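Local coordinates for envelope glycoprotein (Thogoto virus, PDB 5XEA) that probably attaches the virion to its host-cell receptor and later drives fusion of the viral and host membranes, as a trimeric class III fusogen related to baculovirus gp64, at residues His72-Leu81 / Pro179-Leu190; Val202-Pro210 / Lys220-Thr228. All coordinates share one frame; numbering follows the deposited sequence.

Interaction 1: residues His72-Leu81 / Pro179-Leu190; sequences HYPPSRDELL and PLFWTEKDFSYL. With NAG (2-acetamido-2-deoxy-beta-D-glucopyranose), chain E; NAG (2-acetamido-2-deoxy-beta-D-glucopyranose), chain C.
Pro75 and Ser188 join the start of helix 77-86 to a beta hairpin, strands 180-184 and 187-192 linked by a type II' turn from Glu184 to Phe187. Helix 77-81 crosses strand 187-190 at -72°, with the axes 8.9 Å apart. One hydrogen bond spans the contact: Ser188 OG donates to Pro75 O over 2.7 Å, in the carbonyl plane. A capping box starts the helix, Glu79 N donating to Ser76 OG and Ser76 N to Glu79 OE1; Glu79 OE2 is salt-bridged to Arg47. Protein-attached glycan touches the hairpin: Glu184 OE1 accepts from O6 of the chain C sugar; the chain E sugar covers one Trp182 face.

The aromatic contact is CH-pi: Arg77 CB stands 3.7 Å from the Phe181 ring centroid, only 8° off the normal, with Pro75 O at the ring edge. With CG anti to the backbone N (chi1 180°) and an extended chain, Arg77 slides past Phe181 in the opposite direction, bringing its guanidinium edge to Pro179, NH2 to CG 3.3 Å.

Apolar contacts join helix to hairpin: Leu80 CD2 touches Leu190 CB at 3.9 Å, and Leu81 CD2 meets Leu190 CD2. Toward the turn, Asp186 N lies over one face of the His72 ring, whose ND1 is hydrogen-bonded to Thr48. Pro74 sits tightly on the hairpin, its CG 3.4 Å from Thr183 CG2.

Interaction 2: residues Val202-Pro210 / Lys220-Thr228; sequences VKISCFVDP and KKAFCQDGT
Cys206 and Cys224 are bridged by a disulfide across the antiparallel beta hairpin of strands 197-209 and 221-226, whose local axes run at 158° to each other and approach to 4.5 Å. The bond joins a non-hydrogen-bonded pair, where the CA atoms come within 4.0 Å. Both SG atoms lie anti to their carbonyl carbons (chi1 -57° and -49°), which turns them to meet over the gap between the strands, SG to SG 2.0 Å.

Small groups continue the relief on this face. The CG2 branch of Val208 abuts the low methyl bump of Ala222, CG2 to CB 3.8 Å. Beyond the disulfide, Ile204 CG2 fits the shallow hollow beside Cys224 CB and Gln225 O, while Tyr245 and Phe247 of strand 243-247 pack against the Ile204 side chain.

The other face carries larger projections. Phe207 and Phe223 form a hydrogen-bonded pair, yet their rings diverge: Phe207 meets Trp404 edge-to-face and Phe294 of the second subunit, whereas Phe223 packs on Glu297 of that subunit and Ala408 of the third. Phe207 O lies near the edge of the Phe223 ring.

Reciprocal backbone bonds join Phe207 and Phe223, with Phe207 N to Phe223 O at 2.8 Å. At the end of the hairpin where the connecting loop begins, Lys220 and Lys221 both oppose Asp209 in a classic beta bulge. Their amides approach Asp209 O from one face of its carbonyl plane, Lys220 N at 2.9 Å and Lys221 N at 3.1 Å.

Overall arrangement
Interactions 1 and 2 follow each other along the chain, the first closing before the second opens, and strand 187-192 precedes strand 197-209 directly. In space they are well separated: their centres lie 43 Å apart and their nearest atoms about 25 Å apart, in a molecule with a radius of gyration of 39 Å. They belong to different antiparallel sheets. The hairpin of interaction 1 joins strand 40-56, and no other chain touches its segments; interaction 2 lies beside strand 24-35 and packs against both other subunits. Carbohydrate also distinguishes them: Trp182 and Glu184 of interaction 1 touch protein-attached glycan, whereas the Ile204 side chain is about 12 Å from a bound N-acetylglucosamine.

Interaction 1: residues His72-Leu81 / Pro179-Leu190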
loop_
_atom_site.group_PDB
_atom_site.type_symbol
_atom_site.label_atom_id
_atom_site.label_comp_id
_atom_site.label_asym_id
_atom_site.label_seq_id
_atom_site.Cartn_x
_atom_site.Cartn_y
_atom_site.Cartn_z
ATOM N N HIS B 72 -35.833 5.291 15.695
ATOM C CA HIS B 72 -35.227 4.175 14.969
ATOM C C HIS B 72 -36.059 2.906 15.112
ATOM O O HIS B 72 -36.499 2.574 16.213
ATOM C CB HIS B 72 -33.817 3.930 15.474
ATOM C CG HIS B 72 -32.922 5.111 15.298
ATOM N ND1 HIS B 72 -32.834 5.797 14.104
ATOM C CD2 HIS B 72 -32.096 5.744 16.165
ATOM C CE1 HIS B 72 -31.979 6.796 14.240
ATOM N NE2 HIS B 72 -31.513 6.782 15.479
ATOM N N TYR B 73 -36.273 2.203 13.996
ATOM C CA TYR B 73 -36.953 0.907 13.984
ATOM C C TYR B 73 -36.111 -0.103 13.211
ATOM O O TYR B 73 -36.525 -0.596 12.156
ATOM C CB TYR B 73 -38.348 1.006 13.363
ATOM C CG TYR B 73 -39.314 1.880 14.128
ATOM C CD1 TYR B 73 -40.241 1.324 15.009
ATOM C CD2 TYR B 73 -39.310 3.264 13.960
ATOM C CE1 TYR B 73 -41.134 2.124 15.710
ATOM C CE2 TYR B 73 -40.175 4.059 14.657
ATOM C CZ TYR B 73 -41.094 3.491 15.532
ATOM O OH TYR B 73 -41.972 4.304 16.222
ATOM N N PRO B 74 -34.924 -0.435 13.709
ATOM C CA PRO B 74 -34.056 -1.353 12.983
ATOM C C PRO B 74 -34.771 -2.669 12.740
ATOM O O PRO B 74 -35.539 -3.123 13.598
ATOM C CB PRO B 74 -32.861 -1.533 13.933
ATOM C CG PRO B 74 -33.451 -1.272 15.283
ATOM C CD PRO B 74 -34.417 -0.149 15.063
ATOM N N PRO B 75 -34.571 -3.295 11.579
ATOM C CA PRO B 75 -35.283 -4.550 11.295
ATOM C C PRO B 75 -34.852 -5.663 12.235
ATOM O O PRO B 75 -33.701 -5.738 12.667
ATOM C CB PRO B 75 -34.906 -4.863 9.841
ATOM C CG PRO B 75 -33.605 -4.132 9.616
ATOM C CD PRO B 75 -33.644 -2.913 10.490
ATOM N N SER B 76 -35.818 -6.505 12.583
ATOM C CA SER B 76 -35.550 -7.747 13.284
ATOM C C SER B 76 -34.779 -8.699 12.370
ATOM O O SER B 76 -34.683 -8.503 11.153
ATOM C CB SER B 76 -36.859 -8.403 13.715
ATOM O OG SER B 76 -37.550 -8.825 12.551
ATOM N N ARG B 77 -34.238 -9.759 12.964
ATOM C CA ARG B 77 -33.509 -10.738 12.159
ATOM C C ARG B 77 -34.397 -11.329 11.068
ATOM O O ARG B 77 -33.990 -11.422 9.905
ATOM C CB ARG B 77 -32.942 -11.830 13.059
ATOM C CG ARG B 77 -32.174 -12.899 12.323
ATOM C CD ARG B 77 -31.587 -13.859 13.323
ATOM N NE ARG B 77 -30.669 -14.814 12.722
ATOM C CZ ARG B 77 -29.644 -15.374 13.355
ATOM N NH1 ARG B 77 -29.394 -15.072 14.616
ATOM N NH2 ARG B 77 -28.867 -16.219 12.708
ATOM N N ASP B 78 -35.627 -11.712 11.423
ATOM C CA ASP B 78 -36.563 -12.242 10.434
ATOM C C ASP B 78 -36.873 -11.220 9.348
ATOM O O ASP B 78 -36.936 -11.567 8.160
ATOM C CB ASP B 78 -37.850 -12.680 11.129
ATOM C CG ASP B 78 -37.634 -13.841 12.079
ATOM O OD1 ASP B 78 -36.752 -14.681 11.802
ATOM O OD2 ASP B 78 -38.354 -13.905 13.097
ATOM N N GLU B 79 -37.096 -9.956 9.737
ATOM C CA GLU B 79 -37.283 -8.901 8.748
ATOM C C GLU B 79 -36.065 -8.794 7.845
ATOM O O GLU B 79 -36.185 -8.778 6.616
ATOM C CB GLU B 79 -37.555 -7.558 9.440
ATOM C CG GLU B 79 -38.965 -7.386 9.997
ATOM C CD GLU B 79 -39.223 -5.974 10.526
ATOM O OE1 GLU B 79 -38.714 -5.624 11.613
ATOM O OE2 GLU B 79 -39.931 -5.215 9.838
ATOM N N LEU B 80 -34.877 -8.720 8.445
ATOM C CA LEU B 80 -33.652 -8.547 7.664
ATOM C C LEU B 80 -33.502 -9.655 6.630
ATOM O O LEU B 80 -33.192 -9.392 5.459
ATOM C CB LEU B 80 -32.443 -8.507 8.601
ATOM C CG LEU B 80 -31.176 -7.886 8.016
ATOM C CD1 LEU B 80 -31.531 -6.660 7.210
ATOM C CD2 LEU B 80 -30.212 -7.531 9.125
ATOM N N LEU B 81 -33.747 -10.902 7.044
ATOM C CA LEU B 81 -33.713 -12.026 6.115
ATOM C C LEU B 81 -34.654 -11.800 4.937
ATOM O O LEU B 81 -34.278 -12.005 3.777
ATOM C CB LEU B 81 -34.054 -13.322 6.853
ATOM C CG LEU B 81 -32.879 -13.967 7.599
ATOM C CD1 LEU B 81 -33.352 -15.014 8.598
ATOM C CD2 LEU B 81 -31.876 -14.581 6.620
ATOM N N PRO B 179 -24.455 -17.790 12.233
ATOM C CA PRO B 179 -24.554 -16.450 11.642
ATOM C C PRO B 179 -24.466 -15.393 12.729
ATOM O O PRO B 179 -24.835 -15.624 13.880
ATOM C CB PRO B 179 -25.935 -16.447 10.976
ATOM C CG PRO B 179 -26.487 -17.850 11.140
ATOM C CD PRO B 179 -25.761 -18.461 12.294
ATOM N N LEU B 180 -23.951 -14.223 12.365
ATOM C CA LEU B 180 -23.899 -13.097 13.292
ATOM C C LEU B 180 -25.078 -12.176 13.023
ATOM O O LEU B 180 -25.374 -11.868 11.864
ATOM C CB LEU B 180 -22.605 -12.298 13.150
ATOM C CG LEU B 180 -21.236 -12.919 13.385
ATOM C CD1 LEU B 180 -20.197 -11.803 13.209
ATOM C CD2 LEU B 180 -21.161 -13.530 14.772
ATOM N N PHE B 181 -25.735 -11.729 14.091
ATOM C CA PHE B 181 -26.798 -10.738 13.986
ATOM C C PHE B 181 -26.680 -9.764 15.142
ATOM O O PHE B 181 -26.604 -10.177 16.304
ATOM C CB PHE B 181 -28.200 -11.353 13.997
ATOM C CG PHE B 181 -29.304 -10.316 13.971
ATOM C CD1 PHE B 181 -29.710 -9.746 12.769
ATOM C CD2 PHE B 181 -29.912 -9.893 15.140
ATOM C CE1 PHE B 181 -30.708 -8.777 12.736
ATOM C CE2 PHE B 181 -30.925 -8.920 15.115
ATOM C CZ PHE B 181 -31.318 -8.363 13.911
ATOM N N TRP B 182 -26.685 -8.472 14.822
ATOM C CA TRP B 182 -26.741 -7.471 15.866
ATOM C C TRP B 182 -27.423 -6.224 15.331
ATOM O O TRP B 182 -27.542 -6.007 14.122
ATOM C CB TRP B 182 -25.355 -7.141 16.431
ATOM C CG TRP B 182 -24.479 -6.296 15.551
ATOM C CD1 TRP B 182 -24.308 -4.940 15.631
ATOM C CD2 TRP B 182 -23.624 -6.747 14.492
ATOM N NE1 TRP B 182 -23.417 -4.521 14.676
ATOM C CE2 TRP B 182 -22.976 -5.607 13.967
ATOM C CE3 TRP B 182 -23.348 -7.998 13.931
ATOM C CZ2 TRP B 182 -22.081 -5.679 12.909
ATOM C CZ3 TRP B 182 -22.452 -8.067 12.877
ATOM C CH2 TRP B 182 -21.832 -6.916 12.377
ATOM N N THR B 183 -27.879 -5.420 16.264
ATOM C CA THR B 183 -28.626 -4.214 15.975
ATOM C C THR B 183 -27.924 -3.045 16.640
ATOM O O THR B 183 -27.426 -3.168 17.761
ATOM C CB THR B 183 -30.056 -4.346 16.476
ATOM O OG1 THR B 183 -30.760 -5.275 15.641
ATOM C CG2 THR B 183 -30.761 -3.007 16.461
ATOM N N GLU B 184 -27.880 -1.916 15.938
ATOM C CA GLU B 184 -27.187 -0.735 16.441
ATOM C C GLU B 184 -27.859 0.508 15.875
ATOM O O GLU B 184 -27.739 0.788 14.680
ATOM C CB GLU B 184 -25.706 -0.792 16.063
ATOM C CG GLU B 184 -24.854 0.260 16.732
ATOM C CD GLU B 184 -23.370 0.026 16.483
ATOM O OE1 GLU B 184 -23.027 -1.011 15.866
ATOM O OE2 GLU B 184 -22.555 0.878 16.905
ATOM N N LYS B 185 -28.571 1.241 16.730
ATOM C CA LYS B 185 -29.271 2.484 16.375
ATOM C C LYS B 185 -30.294 2.151 15.296
ATOM O O LYS B 185 -31.228 1.389 15.594
ATOM C CB LYS B 185 -28.229 3.545 16.012
ATOM C CG LYS B 185 -27.159 3.781 17.039
ATOM C CD LYS B 185 -26.634 5.190 16.912
ATOM C CE LYS B 185 -25.396 5.452 17.736
ATOM N NZ LYS B 185 -24.183 4.869 17.064
ATOM N N ASP B 186 -30.168 2.668 14.068
ATOM C CA ASP B 186 -31.115 2.451 12.986
ATOM C C ASP B 186 -30.840 1.188 12.173
ATOM O O ASP B 186 -31.725 0.748 11.430
ATOM C CB ASP B 186 -31.089 3.681 12.068
ATOM C CG ASP B 186 -29.693 3.984 11.517
ATOM O OD1 ASP B 186 -28.682 3.752 12.235
ATOM O OD2 ASP B 186 -29.615 4.445 10.341
ATOM N N PHE B 187 -29.651 0.595 12.312
ATOM C CA PHE B 187 -29.191 -0.518 11.500
ATOM C C PHE B 187 -29.317 -1.836 12.253
ATOM O O PHE B 187 -29.113 -1.909 13.468
ATOM C CB PHE B 187 -27.719 -0.321 11.087
ATOM C CG PHE B 187 -27.540 0.224 9.694
ATOM C CD1 PHE B 187 -27.438 -0.623 8.610
ATOM C CD2 PHE B 187 -27.487 1.589 9.469
ATOM C CE1 PHE B 187 -27.269 -0.122 7.317
ATOM C CE2 PHE B 187 -27.333 2.102 8.184
ATOM C CZ PHE B 187 -27.225 1.246 7.112
ATOM N N SER B 188 -29.633 -2.883 11.505
ATOM C CA SER B 188 -29.298 -4.240 11.916
ATOM C C SER B 188 -28.389 -4.874 10.870
ATOM O O SER B 188 -28.422 -4.506 9.690
ATOM C CB SER B 188 -30.558 -5.092 12.125
ATOM O OG SER B 188 -31.365 -4.534 13.154
ATOM N N TYR B 189 -27.580 -5.832 11.315
ATOM C CA TYR B 189 -26.577 -6.483 10.486
ATOM C C TYR B 189 -26.686 -7.993 10.625
ATOM O O TYR B 189 -26.775 -8.520 11.740
ATOM C CB TYR B 189 -25.159 -6.070 10.877
ATOM C CG TYR B 189 -24.931 -4.584 10.941
ATOM C CD1 TYR B 189 -24.365 -3.904 9.873
ATOM C CD2 TYR B 189 -25.262 -3.870 12.078
ATOM C CE1 TYR B 189 -24.142 -2.529 9.930
ATOM C CE2 TYR B 189 -25.047 -2.483 12.147
ATOM C CZ TYR B 189 -24.485 -1.828 11.069
ATOM O OH TYR B 189 -24.282 -0.470 11.152
ATOM N N LEU B 190 -26.655 -8.681 9.492
ATOM C CA LEU B 190 -26.609 -10.141 9.460
ATOM C C LEU B 190 -25.403 -10.572 8.624
ATOM O O LEU B 190 -25.306 -10.215 7.443
ATOM C CB LEU B 190 -27.908 -10.720 8.887
ATOM C CG LEU B 190 -28.008 -12.251 8.783
ATOM C CD1 LEU B 190 -27.891 -12.936 10.143
ATOM C CD2 LEU B 190 -29.306 -12.615 8.100
HETATM C C1 NAG E . -21.429 -3.679 18.766
HETATM C C2 NAG E . -22.033 -5.017 19.201
HETATM C C3 NAG E . -23.473 -4.824 19.631
HETATM C C4 NAG E . -23.516 -4.016 20.916
HETATM C C5 NAG E . -22.790 -2.679 20.749
HETATM C C6 NAG E . -21.758 -2.403 21.822
HETATM C C7 NAG E . -20.883 -6.759 17.900
HETATM C C8 NAG E . -20.981 -7.699 16.738
HETATM N N2 NAG E . -21.953 -5.990 18.122
HETATM O O3 NAG E . -24.073 -6.099 19.835
HETATM O O4 NAG E . -24.871 -3.764 21.274
HETATM O O5 NAG E . -22.136 -2.524 19.471
HETATM O O6 NAG E . -21.428 -3.574 22.559
HETATM O O7 NAG E . -19.882 -6.696 18.603
HETATM C C1 NAG C . -16.832 -1.769 16.960
HETATM C C2 NAG C . -17.038 -1.454 18.447
HETATM C C3 NAG C . -17.945 -2.500 19.110
HETATM C C4 NAG C . -19.229 -2.710 18.316
HETATM C C5 NAG C . -18.847 -3.051 16.875
HETATM C C6 NAG C . -20.015 -3.216 15.933
HETATM C C7 NAG C . -15.173 -0.243 19.485
HETATM C C8 NAG C . -13.857 -0.365 20.184
HETATM N N2 NAG C . -15.757 -1.392 19.132
HETATM O O3 NAG C . -18.244 -2.093 20.441
HETATM O O4 NAG C . -19.981 -3.752 18.934
HETATM O O5 NAG C . -18.079 -1.971 16.336
HETATM O O6 NAG C . -20.468 -1.952 15.470
HETATM O O7 NAG C . -15.689 0.847 19.251
#

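Interaction 2: residues Val202-Pro210 / Lys220-Thr228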
loop_
_atom_site.group_PDB
_atom_site.type_symbol
_atom_site.label_atom_id
_atom_site.label_comp_id
_atom_site.label_asym_id
_atom_site.label_seq_id
_atom_site.Cartn_x
_atom_site.Cartn_y
_atom_site.Cartn_z
ATOM N N VAL B 202 -0.989 -31.262 4.648
ATOM C CA VAL B 202 -0.205 -30.639 3.589
ATOM C C VAL B 202 1.268 -30.638 3.964
ATOM O O VAL B 202 1.647 -30.767 5.129
ATOM C CB VAL B 202 -0.654 -29.184 3.290
ATOM C CG1 VAL B 202 -2.093 -29.132 2.780
ATOM C CG2 VAL B 202 -0.475 -28.323 4.523
ATOM N N LYS B 203 2.093 -30.445 2.947
ATOM C CA LYS B 203 3.506 -30.147 3.109
ATOM C C LYS B 203 3.753 -28.733 2.601
ATOM O O LYS B 203 3.324 -28.381 1.495
ATOM C CB LYS B 203 4.371 -31.149 2.342
ATOM C CG LYS B 203 4.054 -32.598 2.647
ATOM C CD LYS B 203 4.786 -33.067 3.885
ATOM C CE LYS B 203 4.566 -34.551 4.100
ATOM N NZ LYS B 203 4.687 -35.274 2.808
ATOM N N ILE B 204 4.438 -27.926 3.399
ATOM C CA ILE B 204 4.615 -26.511 3.109
ATOM C C ILE B 204 6.102 -26.199 3.044
ATOM O O ILE B 204 6.847 -26.500 3.983
ATOM C CB ILE B 204 3.905 -25.642 4.160
ATOM C CG1 ILE B 204 2.413 -25.662 3.879
ATOM C CG2 ILE B 204 4.428 -24.225 4.144
ATOM C CD1 ILE B 204 1.598 -25.493 5.101
ATOM N N SER B 205 6.529 -25.606 1.933
ATOM C CA SER B 205 7.907 -25.170 1.802
ATOM C C SER B 205 8.134 -23.907 2.624
ATOM O O SER B 205 7.389 -22.924 2.503
ATOM C CB SER B 205 8.256 -24.930 0.334
ATOM O OG SER B 205 7.371 -23.996 -0.262
ATOM N N CYS B 206 9.140 -23.958 3.486
ATOM C CA CYS B 206 9.575 -22.835 4.301
ATOM C C CYS B 206 11.090 -22.732 4.222
ATOM O O CYS B 206 11.787 -23.744 4.096
ATOM C CB CYS B 206 9.173 -22.999 5.774
ATOM S SG CYS B 206 7.417 -23.228 6.082
ATOM N N PHE B 207 11.596 -21.505 4.298
ATOM C CA PHE B 207 13.012 -21.265 4.521
ATOM C C PHE B 207 13.193 -20.896 5.985
ATOM O O PHE B 207 12.540 -19.969 6.480
ATOM C CB PHE B 207 13.539 -20.179 3.590
ATOM C CG PHE B 207 13.648 -20.636 2.164
ATOM C CD1 PHE B 207 14.678 -21.504 1.768
ATOM C CD2 PHE B 207 12.716 -20.244 1.232
ATOM C CE1 PHE B 207 14.772 -21.942 0.462
ATOM C CE2 PHE B 207 12.802 -20.676 -0.077
ATOM C CZ PHE B 207 13.845 -21.540 -0.466
ATOM N N VAL B 208 14.024 -21.654 6.691
ATOM C CA VAL B 208 14.216 -21.464 8.120
ATOM C C VAL B 208 15.618 -20.934 8.344
ATOM O O VAL B 208 16.603 -21.536 7.900
ATOM C CB VAL B 208 13.965 -22.745 8.923
ATOM C CG1 VAL B 208 14.344 -22.512 10.369
ATOM C CG2 VAL B 208 12.499 -23.126 8.831
ATOM N N ASP B 209 15.700 -19.806 9.035
ATOM C CA ASP B 209 16.940 -19.053 9.203
ATOM C C ASP B 209 17.248 -19.026 10.690
ATOM O O ASP B 209 16.673 -18.207 11.428
ATOM C CB ASP B 209 16.784 -17.642 8.633
ATOM C CG ASP B 209 18.121 -16.966 8.327
ATOM O OD1 ASP B 209 19.135 -17.372 8.936
ATOM O OD2 ASP B 209 18.149 -16.026 7.478
ATOM N N PRO B 210 18.102 -19.927 11.185
ATOM C CA PRO B 210 18.452 -19.913 12.613
ATOM C C PRO B 210 19.360 -18.763 13.018
ATOM O O PRO B 210 19.497 -18.508 14.224
ATOM C CB PRO B 210 19.155 -21.268 12.814
ATOM C CG PRO B 210 19.720 -21.573 11.475
ATOM C CD PRO B 210 18.734 -21.055 10.469
ATOM N N LYS B 220 15.561 -19.488 13.733
ATOM C CA LYS B 220 14.598 -18.882 14.637
ATOM C C LYS B 220 13.577 -18.015 13.899
ATOM O O LYS B 220 12.619 -17.551 14.507
ATOM C CB LYS B 220 15.313 -18.058 15.709
ATOM C CG LYS B 220 16.349 -17.080 15.187
ATOM C CD LYS B 220 16.578 -16.004 16.224
ATOM C CE LYS B 220 15.242 -15.389 16.606
ATOM N NZ LYS B 220 15.386 -14.265 17.550
ATOM N N LYS B 221 13.776 -17.802 12.596
ATOM C CA LYS B 221 12.756 -17.200 11.742
ATOM C C LYS B 221 12.429 -18.143 10.593
ATOM O O LYS B 221 13.332 -18.717 9.971
ATOM C CB LYS B 221 13.194 -15.843 11.190
ATOM C CG LYS B 221 13.017 -14.694 12.173
ATOM C CD LYS B 221 12.326 -13.505 11.521
ATOM C CE LYS B 221 12.152 -12.352 12.508
ATOM N NZ LYS B 221 11.206 -11.298 12.001
ATOM N N ALA B 222 11.139 -18.302 10.309
ATOM C CA ALA B 222 10.696 -19.198 9.250
ATOM C C ALA B 222 9.742 -18.459 8.328
ATOM O O ALA B 222 8.745 -17.884 8.785
ATOM C CB ALA B 222 10.028 -20.456 9.821
ATOM N N PHE B 223 10.051 -18.481 7.034
ATOM C CA PHE B 223 9.269 -17.804 6.009
ATOM C C PHE B 223 8.737 -18.858 5.057
ATOM O O PHE B 223 9.518 -19.607 4.460
ATOM C CB PHE B 223 10.122 -16.786 5.248
ATOM C CG PHE B 223 10.897 -15.859 6.139
ATOM C CD1 PHE B 223 12.123 -16.243 6.655
ATOM C CD2 PHE B 223 10.395 -14.603 6.463
ATOM C CE1 PHE B 223 12.843 -15.392 7.471
ATOM C CE2 PHE B 223 11.111 -13.742 7.280
ATOM C CZ PHE B 223 12.337 -14.138 7.785
ATOM N N CYS B 224 7.424 -18.914 4.902
ATOM C CA CYS B 224 6.820 -19.983 4.127
ATOM C C CYS B 224 6.020 -19.430 2.966
ATOM O O CYS B 224 5.567 -18.277 2.973
ATOM C CB CYS B 224 5.912 -20.855 4.993
ATOM S SG CYS B 224 6.692 -21.366 6.517
ATOM N N GLN B 225 5.837 -20.288 1.974
ATOM C CA GLN B 225 4.943 -20.039 0.859
ATOM C C GLN B 225 3.918 -21.160 0.822
ATOM O O GLN B 225 4.252 -22.319 1.060
ATOM C CB GLN B 225 5.699 -19.969 -0.474
ATOM C CG GLN B 225 4.807 -20.129 -1.693
ATOM C CD GLN B 225 5.551 -19.973 -3.019
ATOM O OE1 GLN B 225 6.782 -20.040 -3.078
ATOM N NE2 GLN B 225 4.795 -19.771 -4.094
ATOM N N ASP B 226 2.666 -20.812 0.555
ATOM C CA ASP B 226 1.636 -21.812 0.285
ATOM C C ASP B 226 0.768 -21.242 -0.836
ATOM O O ASP B 226 -0.157 -20.453 -0.579
ATOM C CB ASP B 226 0.829 -22.130 1.539
ATOM C CG ASP B 226 -0.225 -23.183 1.294
ATOM O OD1 ASP B 226 -0.082 -23.922 0.303
ATOM O OD2 ASP B 226 -1.186 -23.280 2.086
ATOM N N GLY B 227 1.095 -21.618 -2.075
ATOM C CA GLY B 227 0.415 -21.057 -3.231
ATOM C C GLY B 227 0.853 -19.605 -3.427
ATOM O O GLY B 227 2.047 -19.293 -3.599
ATOM N N THR B 228 -0.121 -18.684 -3.432
ATOM C CA THR B 228 0.157 -17.255 -3.528
ATOM C C THR B 228 0.141 -16.569 -2.171
ATOM O O THR B 228 0.112 -15.334 -2.110
ATOM C CB THR B 228 -0.845 -16.553 -4.453
ATOM O OG1 THR B 228 -2.182 -16.925 -4.096
ATOM C CG2 THR B 228 -0.564 -16.900 -5.909
#